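Local coordinates for resiniferatoxin-binding, phosphotriesterase-related protein (Rhodobacter sphaeroides 2.4.1, PDB 3K2G) that binds two zinc ions in a TIM barrel of the phosphotriesterase family and probably acts as a metal-dependent hydrolase of phosphate esters, at residues B[230-235]-B[295-300]; B[219-224]-B[255-260]. One frame throughout, in Å; residues are numbered along the deposited sequence.

Interaction 1: B[230-235]-B[295-300]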
ATOM      1  N   ASP B 230     -12.424   4.228  33.064  1.00 17.45           N
ATOM      2  CA  ASP B 230     -11.063   4.610  32.703  1.00 17.05           C
ATOM      3  C   ASP B 230     -10.521   3.898  31.455  1.00 17.20           C
ATOM      4  O   ASP B 230     -10.094   2.747  31.529  1.00 16.35           O
ATOM      5  CB  ASP B 230     -10.151   4.306  33.894  1.00 17.48           C
ATOM      6  CG  ASP B 230      -8.845   5.069  33.848  1.00 19.61           C
ATOM      7  OD1 ASP B 230      -8.436   5.503  32.749  1.00 16.92           O
ATOM      8  OD2 ASP B 230      -8.221   5.217  34.921  1.00 18.69           O
ATOM      9  N   LEU B 231     -10.514   4.584  30.317  1.00 15.69           N
ATOM     10  CA  LEU B 231     -10.018   3.974  29.085  1.00 16.78           C
ATOM     11  C   LEU B 231      -8.569   3.515  29.219  1.00 15.75           C
ATOM     12  O   LEU B 231      -8.156   2.559  28.575  1.00 13.90           O
ATOM     13  CB  LEU B 231     -10.133   4.955  27.916  1.00 17.43           C
ATOM     14  CG  LEU B 231     -11.529   5.490  27.583  1.00 22.28           C
ATOM     15  CD1 LEU B 231     -11.459   6.347  26.329  1.00 22.53           C
ATOM     16  CD2 LEU B 231     -12.496   4.330  27.375  1.00 22.87           C
ATOM     17  N   ARG B 232      -7.808   4.196  30.068  1.00 15.62           N
ATOM     18  CA  ARG B 232      -6.396   3.885  30.285  1.00 17.23           C
ATOM     19  C   ARG B 232      -6.167   2.497  30.900  1.00 16.06           C
ATOM     20  O   ARG B 232      -5.060   1.963  30.853  1.00 15.67           O
ATOM     21  CB  ARG B 232      -5.772   4.959  31.179  1.00 22.05           C
ATOM     22  CG  ARG B 232      -4.303   5.213  30.913  1.00 30.24           C
ATOM     23  CD  ARG B 232      -4.099   6.002  29.633  1.00 32.08           C
ATOM     24  NE  ARG B 232      -2.737   5.839  29.140  1.00 34.00           N
ATOM     25  CZ  ARG B 232      -2.291   6.344  27.997  1.00 33.89           C
ATOM     26  NH1 ARG B 232      -3.102   7.057  27.224  1.00 34.90           N
ATOM     27  NH2 ARG B 232      -1.039   6.117  27.619  1.00 34.78           N
ATOM     28  N   HIS B 233      -7.211   1.917  31.483  1.00 13.77           N
ATOM     29  CA  HIS B 233      -7.100   0.591  32.072  1.00 15.08           C
ATOM     30  C   HIS B 233      -8.181  -0.328  31.505  1.00 14.98           C
ATOM     31  O   HIS B 233      -8.709  -1.214  32.189  1.00 13.50           O
ATOM     32  CB  HIS B 233      -7.167   0.694  33.596  1.00 14.95           C
ATOM     33  CG  HIS B 233      -5.988   1.403  34.186  1.00 15.64           C
ATOM     34  ND1 HIS B 233      -4.772   0.786  34.378  1.00 15.93           N
ATOM     35  CD2 HIS B 233      -5.806   2.704  34.520  1.00 17.88           C
ATOM     36  CE1 HIS B 233      -3.889   1.675  34.799  1.00 19.00           C
ATOM     37  NE2 HIS B 233      -4.491   2.848  34.893  1.00 15.06           N
ATOM     38  N   THR B 234      -8.507  -0.075  30.238  1.00 15.35           N
ATOM     39  CA  THR B 234      -9.477  -0.862  29.485  1.00 13.89           C
ATOM     40  C   THR B 234      -8.669  -1.614  28.427  1.00 14.65           C
ATOM     41  O   THR B 234      -7.875  -1.012  27.711  1.00 13.05           O
ATOM     42  CB  THR B 234     -10.514   0.031  28.773  1.00 15.10           C
ATOM     43  OG1 THR B 234     -11.313   0.705  29.750  1.00 14.99           O
ATOM     44  CG2 THR B 234     -11.418  -0.810  27.872  1.00 12.70           C
ATOM     45  N   VAL B 235      -8.875  -2.921  28.339  1.00 12.47           N
ATOM     46  CA  VAL B 235      -8.159  -3.763  27.390  1.00 12.88           C
ATOM     47  C   VAL B 235      -9.101  -4.253  26.297  1.00 12.19           C
ATOM     48  O   VAL B 235     -10.135  -4.857  26.592  1.00 10.43           O
ATOM     49  CB  VAL B 235      -7.556  -5.007  28.090  1.00 14.53           C
ATOM     50  CG1 VAL B 235      -6.865  -5.894  27.064  1.00 14.52           C
ATOM     51  CG2 VAL B 235      -6.563  -4.573  29.175  1.00 16.90           C
ATOM     52  N   TYR B 295       3.000   3.823  20.359  1.00 21.05           N
ATOM     53  CA  TYR B 295       1.992   3.159  21.176  1.00 19.64           C
ATOM     54  C   TYR B 295       2.441   1.826  21.763  1.00 20.31           C
ATOM     55  O   TYR B 295       1.611   0.976  22.077  1.00 15.85           O
ATOM     56  CB  TYR B 295       0.725   2.954  20.355  1.00 19.56           C
ATOM     57  CG  TYR B 295       0.159   4.250  19.839  1.00 20.55           C
ATOM     58  CD1 TYR B 295      -0.363   5.199  20.713  1.00 19.76           C
ATOM     59  CD2 TYR B 295       0.189   4.549  18.480  1.00 18.88           C
ATOM     60  CE1 TYR B 295      -0.839   6.422  20.242  1.00 21.06           C
ATOM     61  CE2 TYR B 295      -0.283   5.763  18.001  1.00 21.14           C
ATOM     62  CZ  TYR B 295      -0.792   6.693  18.884  1.00 19.59           C
ATOM     63  OH  TYR B 295      -1.243   7.900  18.406  1.00 20.06           O
ATOM     64  N   LEU B 296       3.748   1.654  21.927  1.00 19.45           N
ATOM     65  CA  LEU B 296       4.283   0.410  22.475  1.00 20.19           C
ATOM     66  C   LEU B 296       3.749   0.076  23.865  1.00 20.17           C
ATOM     67  O   LEU B 296       3.506  -1.093  24.170  1.00 19.34           O
ATOM     68  CB  LEU B 296       5.815   0.459  22.529  1.00 21.07           C
ATOM     69  CG  LEU B 296       6.526  -0.749  23.158  1.00 22.43           C
ATOM     70  CD1 LEU B 296       6.224  -2.003  22.349  1.00 23.13           C
ATOM     71  CD2 LEU B 296       8.035  -0.493  23.213  1.00 22.65           C
ATOM     72  N   ASP B 297       3.562   1.084  24.712  1.00 18.67           N
ATOM     73  CA  ASP B 297       3.089   0.808  26.061  1.00 19.40           C
ATOM     74  C   ASP B 297       1.629   0.402  26.146  1.00 17.74           C
ATOM     75  O   ASP B 297       1.109   0.195  27.240  1.00 18.99           O
ATOM     76  CB  ASP B 297       3.336   2.001  26.998  1.00 20.15           C
ATOM     77  CG  ASP B 297       2.590   3.252  26.577  1.00 24.30           C
ATOM     78  OD1 ASP B 297       1.450   3.154  26.064  1.00 21.93           O
ATOM     79  OD2 ASP B 297       3.146   4.352  26.784  1.00 28.34           O
ATOM     80  N   ARG B 298       0.969   0.287  24.999  1.00 17.25           N
ATOM     81  CA  ARG B 298      -0.436  -0.097  24.973  1.00 17.07           C
ATOM     82  C   ARG B 298      -0.621  -1.499  24.376  1.00 17.18           C
ATOM     83  O   ARG B 298      -1.743  -2.005  24.283  1.00 16.00           O
ATOM     84  CB  ARG B 298      -1.230   0.914  24.145  1.00 20.49           C
ATOM     85  CG  ARG B 298      -2.411   1.549  24.876  1.00 25.85           C
ATOM     86  CD  ARG B 298      -2.015   2.751  25.717  1.00 21.20           C
ATOM     87  NE  ARG B 298      -1.191   2.405  26.868  1.00 18.33           N
ATOM     88  CZ  ARG B 298      -1.655   2.207  28.100  1.00 19.32           C
ATOM     89  NH1 ARG B 298      -0.815   1.897  29.073  1.00 15.29           N
ATOM     90  NH2 ARG B 298      -2.955   2.325  28.360  1.00 15.11           N
ATOM     91  N   ILE B 299       0.486  -2.129  23.989  1.00 14.02           N
ATOM     92  CA  ILE B 299       0.435  -3.448  23.367  1.00 13.26           C
ATOM     93  C   ILE B 299       0.550  -4.633  24.323  1.00 13.48           C
ATOM     94  O   ILE B 299       1.487  -4.709  25.121  1.00 13.04           O
ATOM     95  CB  ILE B 299       1.532  -3.576  22.288  1.00 14.46           C
ATOM     96  CG1 ILE B 299       1.374  -2.443  21.266  1.00 14.13           C
ATOM     97  CG2 ILE B 299       1.431  -4.939  21.603  1.00 12.80           C
ATOM     98  CD1 ILE B 299       2.440  -2.418  20.195  1.00 14.60           C
ATOM     99  N   LEU B 300      -0.406  -5.558  24.220  1.00 12.34           N
ATOM    100  CA  LEU B 300      -0.440  -6.764  25.048  1.00 13.03           C
ATOM    101  C   LEU B 300      -0.435  -8.002  24.145  1.00 11.99           C
ATOM    102  O   LEU B 300      -0.997  -7.976  23.050  1.00 11.49           O
ATOM    103  CB  LEU B 300      -1.695  -6.784  25.926  1.00 12.30           C
ATOM    104  CG  LEU B 300      -1.839  -5.635  26.932  1.00 11.45           C
ATOM    105  CD1 LEU B 300      -3.142  -5.778  27.695  1.00  6.91           C
ATOM    106  CD2 LEU B 300      -0.654  -5.647  27.894  1.00  8.95           C
TER
HETATM  107  O   HOH W   1      -2.276   2.098  31.773  1.00 19.71           O
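Arg232 lays its guanidinium flat on that of Arg298, centres 4.2 Å apart and planes at 20°, an offset stack of two like-charged groups. The pair illustrates how arginines can stack when carbonyls and a carboxylate surround them. Arg298 is the buried member. Two bends in its chain, chi2 85° and chi3 -68°, fold the guanidinium back beside its own backbone, where NE forms a 2.9 Å salt bridge with OD1 of the preceding Asp297, met from above the carboxylate plane. At the other end, Arg298 NH2 donates to Arg232 O at 3.3 Å; the acceptor lies in the guanidinium plane, but the stronger partner of this nitrogen is Gly256 O, on the turn before strand 258-261. A water bridges Arg298 NH1, 3.1 Å away, and Arg232 O. Arg232, the exposed member, covers one face of Arg298 from the solvent side, with NH2 4.2 Å from Asp297 OD1, beyond a salt bridge.

Against this water-bridged, partly exposed stack stands a close-packed apolar part that is wholly buried. Leu300 CD1 sits against both methyls of Val235, 3.8 Å from CG1, the two side chains crossing at about a right angle. These residues lie on strands 234-236 and 299-301, which flank strand 258-261 in the parallel barrel sheet; their side chains therefore meet across the intervening strand, touching Phe258 and Glu260. Asp297 and the carbonyls probably offset much of the charge of Arg298, which would ease the repulsion between the stacked cations.

Interaction 2: B[219-224]-B[255-260]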
ATOM      1  N   ARG B 219     -16.886   2.172  19.185  1.00 17.62           N
ATOM      2  CA  ARG B 219     -18.217   2.252  19.781  1.00 20.02           C
ATOM      3  C   ARG B 219     -18.143   1.697  21.206  1.00 18.77           C
ATOM      4  O   ARG B 219     -18.825   2.181  22.114  1.00 17.06           O
ATOM      5  CB  ARG B 219     -19.234   1.446  18.964  1.00 23.72           C
ATOM      6  CG  ARG B 219     -20.614   1.394  19.614  1.00 30.85           C
ATOM      7  CD  ARG B 219     -21.620   0.562  18.825  1.00 35.82           C
ATOM      8  NE  ARG B 219     -22.896   0.460  19.533  1.00 39.06           N
ATOM      9  CZ  ARG B 219     -23.919  -0.295  19.141  1.00 40.94           C
ATOM     10  NH1 ARG B 219     -23.823  -1.026  18.037  1.00 41.50           N
ATOM     11  NH2 ARG B 219     -25.037  -0.325  19.857  1.00 40.65           N
ATOM     12  N   VAL B 220     -17.311   0.672  21.390  1.00 18.66           N
ATOM     13  CA  VAL B 220     -17.122   0.054  22.701  1.00 17.49           C
ATOM     14  C   VAL B 220     -16.507   1.071  23.651  1.00 18.46           C
ATOM     15  O   VAL B 220     -16.988   1.245  24.768  1.00 17.48           O
ATOM     16  CB  VAL B 220     -16.182  -1.193  22.639  1.00 19.01           C
ATOM     17  CG1 VAL B 220     -15.612  -1.500  24.024  1.00 17.84           C
ATOM     18  CG2 VAL B 220     -16.950  -2.407  22.132  1.00 17.19           C
ATOM     19  N   LEU B 221     -15.445   1.741  23.205  1.00 17.76           N
ATOM     20  CA  LEU B 221     -14.785   2.739  24.044  1.00 17.85           C
ATOM     21  C   LEU B 221     -15.695   3.933  24.316  1.00 18.42           C
ATOM     22  O   LEU B 221     -15.636   4.531  25.394  1.00 17.93           O
ATOM     23  CB  LEU B 221     -13.476   3.213  23.405  1.00 15.33           C
ATOM     24  CG  LEU B 221     -12.357   2.167  23.320  1.00 16.03           C
ATOM     25  CD1 LEU B 221     -11.077   2.824  22.795  1.00 15.91           C
ATOM     26  CD2 LEU B 221     -12.106   1.546  24.698  1.00 10.38           C
ATOM     27  N   ASP B 222     -16.532   4.282  23.342  1.00 18.44           N
ATOM     28  CA  ASP B 222     -17.463   5.397  23.516  1.00 19.52           C
ATOM     29  C   ASP B 222     -18.380   5.086  24.699  1.00 19.84           C
ATOM     30  O   ASP B 222     -18.671   5.957  25.521  1.00 17.95           O
ATOM     31  CB  ASP B 222     -18.325   5.600  22.260  1.00 21.88           C
ATOM     32  CG  ASP B 222     -17.587   6.329  21.140  1.00 21.99           C
ATOM     33  OD1 ASP B 222     -16.413   6.710  21.321  1.00 21.20           O
ATOM     34  OD2 ASP B 222     -18.198   6.520  20.067  1.00 24.36           O
ATOM     35  N   LEU B 223     -18.832   3.839  24.780  1.00 19.61           N
ATOM     36  CA  LEU B 223     -19.724   3.420  25.856  1.00 20.52           C
ATOM     37  C   LEU B 223     -18.993   3.378  27.199  1.00 20.10           C
ATOM     38  O   LEU B 223     -19.498   3.868  28.215  1.00 18.63           O
ATOM     39  CB  LEU B 223     -20.327   2.054  25.525  1.00 21.20           C
ATOM     40  CG  LEU B 223     -21.289   1.461  26.556  1.00 24.84           C
ATOM     41  CD1 LEU B 223     -22.207   0.453  25.886  1.00 23.68           C
ATOM     42  CD2 LEU B 223     -20.491   0.807  27.680  1.00 23.88           C
ATOM     43  N   VAL B 224     -17.806   2.787  27.212  1.00 18.58           N
ATOM     44  CA  VAL B 224     -17.035   2.725  28.440  1.00 19.69           C
ATOM     45  C   VAL B 224     -16.748   4.148  28.929  1.00 21.17           C
ATOM     46  O   VAL B 224     -16.748   4.424  30.127  1.00 20.33           O
ATOM     47  CB  VAL B 224     -15.716   1.971  28.216  1.00 19.69           C
ATOM     48  CG1 VAL B 224     -14.784   2.179  29.384  1.00 20.46           C
ATOM     49  CG2 VAL B 224     -16.002   0.495  28.039  1.00 20.99           C
ATOM     50  N   ARG B 255      -6.603   6.733  22.125  1.00 15.31           N
ATOM     51  CA  ARG B 255      -7.644   7.028  23.100  1.00 17.03           C
ATOM     52  C   ARG B 255      -7.203   6.536  24.474  1.00 16.21           C
ATOM     53  O   ARG B 255      -7.754   6.952  25.489  1.00 17.01           O
ATOM     54  CB  ARG B 255      -8.981   6.392  22.696  1.00 16.79           C
ATOM     55  CG  ARG B 255      -9.611   7.051  21.477  1.00 17.48           C
ATOM     56  CD  ARG B 255     -10.988   6.480  21.145  1.00 19.47           C
ATOM     57  NE  ARG B 255     -12.021   6.910  22.088  1.00 18.49           N
ATOM     58  CZ  ARG B 255     -13.315   6.626  21.962  1.00 17.80           C
ATOM     59  NH1 ARG B 255     -13.745   5.910  20.933  1.00 18.68           N
ATOM     60  NH2 ARG B 255     -14.184   7.064  22.861  1.00 16.14           N
ATOM     61  N   GLY B 256      -6.209   5.645  24.498  1.00 15.71           N
ATOM     62  CA  GLY B 256      -5.693   5.149  25.764  1.00 14.99           C
ATOM     63  C   GLY B 256      -5.870   3.670  26.084  1.00 16.00           C
ATOM     64  O   GLY B 256      -5.254   3.151  27.020  1.00 14.62           O
ATOM     65  N   ALA B 257      -6.693   2.981  25.303  1.00 15.20           N
ATOM     66  CA  ALA B 257      -6.952   1.570  25.544  1.00 14.86           C
ATOM     67  C   ALA B 257      -5.790   0.671  25.154  1.00 13.71           C
ATOM     68  O   ALA B 257      -5.010   0.986  24.260  1.00 12.82           O
ATOM     69  CB  ALA B 257      -8.211   1.137  24.795  1.00 15.10           C
ATOM     70  N   PHE B 258      -5.678  -0.454  25.850  1.00 12.35           N
ATOM     71  CA  PHE B 258      -4.649  -1.427  25.541  1.00 13.10           C
ATOM     72  C   PHE B 258      -5.164  -2.196  24.327  1.00 13.32           C
ATOM     73  O   PHE B 258      -6.361  -2.448  24.205  1.00 10.91           O
ATOM     74  CB  PHE B 258      -4.454  -2.393  26.710  1.00 13.15           C
ATOM     75  CG  PHE B 258      -3.635  -1.832  27.836  1.00 15.13           C
ATOM     76  CD1 PHE B 258      -2.245  -1.884  27.795  1.00 13.08           C
ATOM     77  CD2 PHE B 258      -4.252  -1.265  28.948  1.00 14.76           C
ATOM     78  CE1 PHE B 258      -1.478  -1.384  28.853  1.00 16.39           C
ATOM     79  CE2 PHE B 258      -3.495  -0.761  30.007  1.00 16.46           C
ATOM     80  CZ  PHE B 258      -2.104  -0.821  29.961  1.00 13.24           C
ATOM     81  N   LEU B 259      -4.259  -2.540  23.422  1.00 12.94           N
ATOM     82  CA  LEU B 259      -4.616  -3.311  22.237  1.00 14.47           C
ATOM     83  C   LEU B 259      -4.051  -4.696  22.501  1.00 13.52           C
ATOM     84  O   LEU B 259      -2.838  -4.896  22.508  1.00 12.75           O
ATOM     85  CB  LEU B 259      -3.981  -2.701  20.986  1.00 16.41           C
ATOM     86  CG  LEU B 259      -4.353  -1.241  20.705  1.00 18.59           C
ATOM     87  CD1 LEU B 259      -3.740  -0.813  19.378  1.00 19.65           C
ATOM     88  CD2 LEU B 259      -5.875  -1.087  20.662  1.00 18.35           C
ATOM     89  N   GLU B 260      -4.934  -5.654  22.734  1.00 14.04           N
ATOM     90  CA  GLU B 260      -4.475  -6.995  23.046  1.00 14.70           C
ATOM     91  C   GLU B 260      -4.409  -7.957  21.869  1.00 13.65           C
ATOM     92  O   GLU B 260      -5.432  -8.349  21.309  1.00 13.20           O
ATOM     93  CB  GLU B 260      -5.352  -7.588  24.152  1.00 14.93           C
ATOM     94  CG  GLU B 260      -4.829  -8.893  24.715  1.00 17.46           C
ATOM     95  CD  GLU B 260      -5.608  -9.341  25.940  1.00 19.09           C
ATOM     96  OE1 GLU B 260      -6.723  -9.890  25.792  1.00 17.50           O
ATOM     97  OE2 GLU B 260      -5.104  -9.124  27.057  1.00 18.43           O
TER
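Asp222 OD1 receives both terminal nitrogens of Arg255, NH2 at 2.7 Å and NH1 at 2.8 Å, in an end-on salt bridge that converges on one oxygen. This differs from the two-oxygen pairing of a carboxylate with a guanidinium: the planes are turned 54° apart, and the N-H...O angles, 136° for NH2 and 133° for NH1, show that sharing one acceptor bends both bonds. NH2 comes nearly along the C-O axis of OD1, whereas NH1 arrives from above the carboxylate plane. Further partners come from the same helix: Glu225 makes a salt bridge with NH2, and His218 O accepts from NH1.

Next to this polar grip, Leu221 CB lies over the centre of the guanidinium, 3.6 Å above its plane. The side chains of Leu221 and Arg255 slide past each other in opposite directions, bringing Leu221 CD1 to 4.0 Å from Arg255 CD. Farther inward, both Leu221 methyls press on Ala257 CB, with CD1 at 3.9 Å. Leu236 and Leu252 extend this apolar layer.

The contact joins barrel helix 217-226 to the turn that leads from helix 246-255 into strand 258-261. Gly256, at positive phi, closes the preceding helix in a Schellman motif and turns the chain into the strand. With two carboxylates and a carbonyl around its guanidinium, Arg255 probably keeps its charge well compensated at the edge of an apolar helix-to-strand interface of the barrel.

How the interactions relate
The two contacts have centres about 9 Å apart, and segment 255-260 of interaction 2 supplies the strand that interaction 1 bridges. Direct hydrogen bonds tie them: Arg298 NH2 to Gly256 O at 2.8 Å, and probably Leu259 N to Arg298 O at 2.7 Å. Phe258 also engages Arg298 in a cation-pi interaction. Along the chain the segments alternate, helix 217-226 leading on to strand 234-236. The touching residues of interaction 2 lie away from the metals, although Glu260, farther along the same strand, reaches the zinc ligand His34 through a weak hydrogen bond. In interaction 1 the Val235 side chain is about 10 Å from a bound zinc ion and about 6 Å from the His34 side chain.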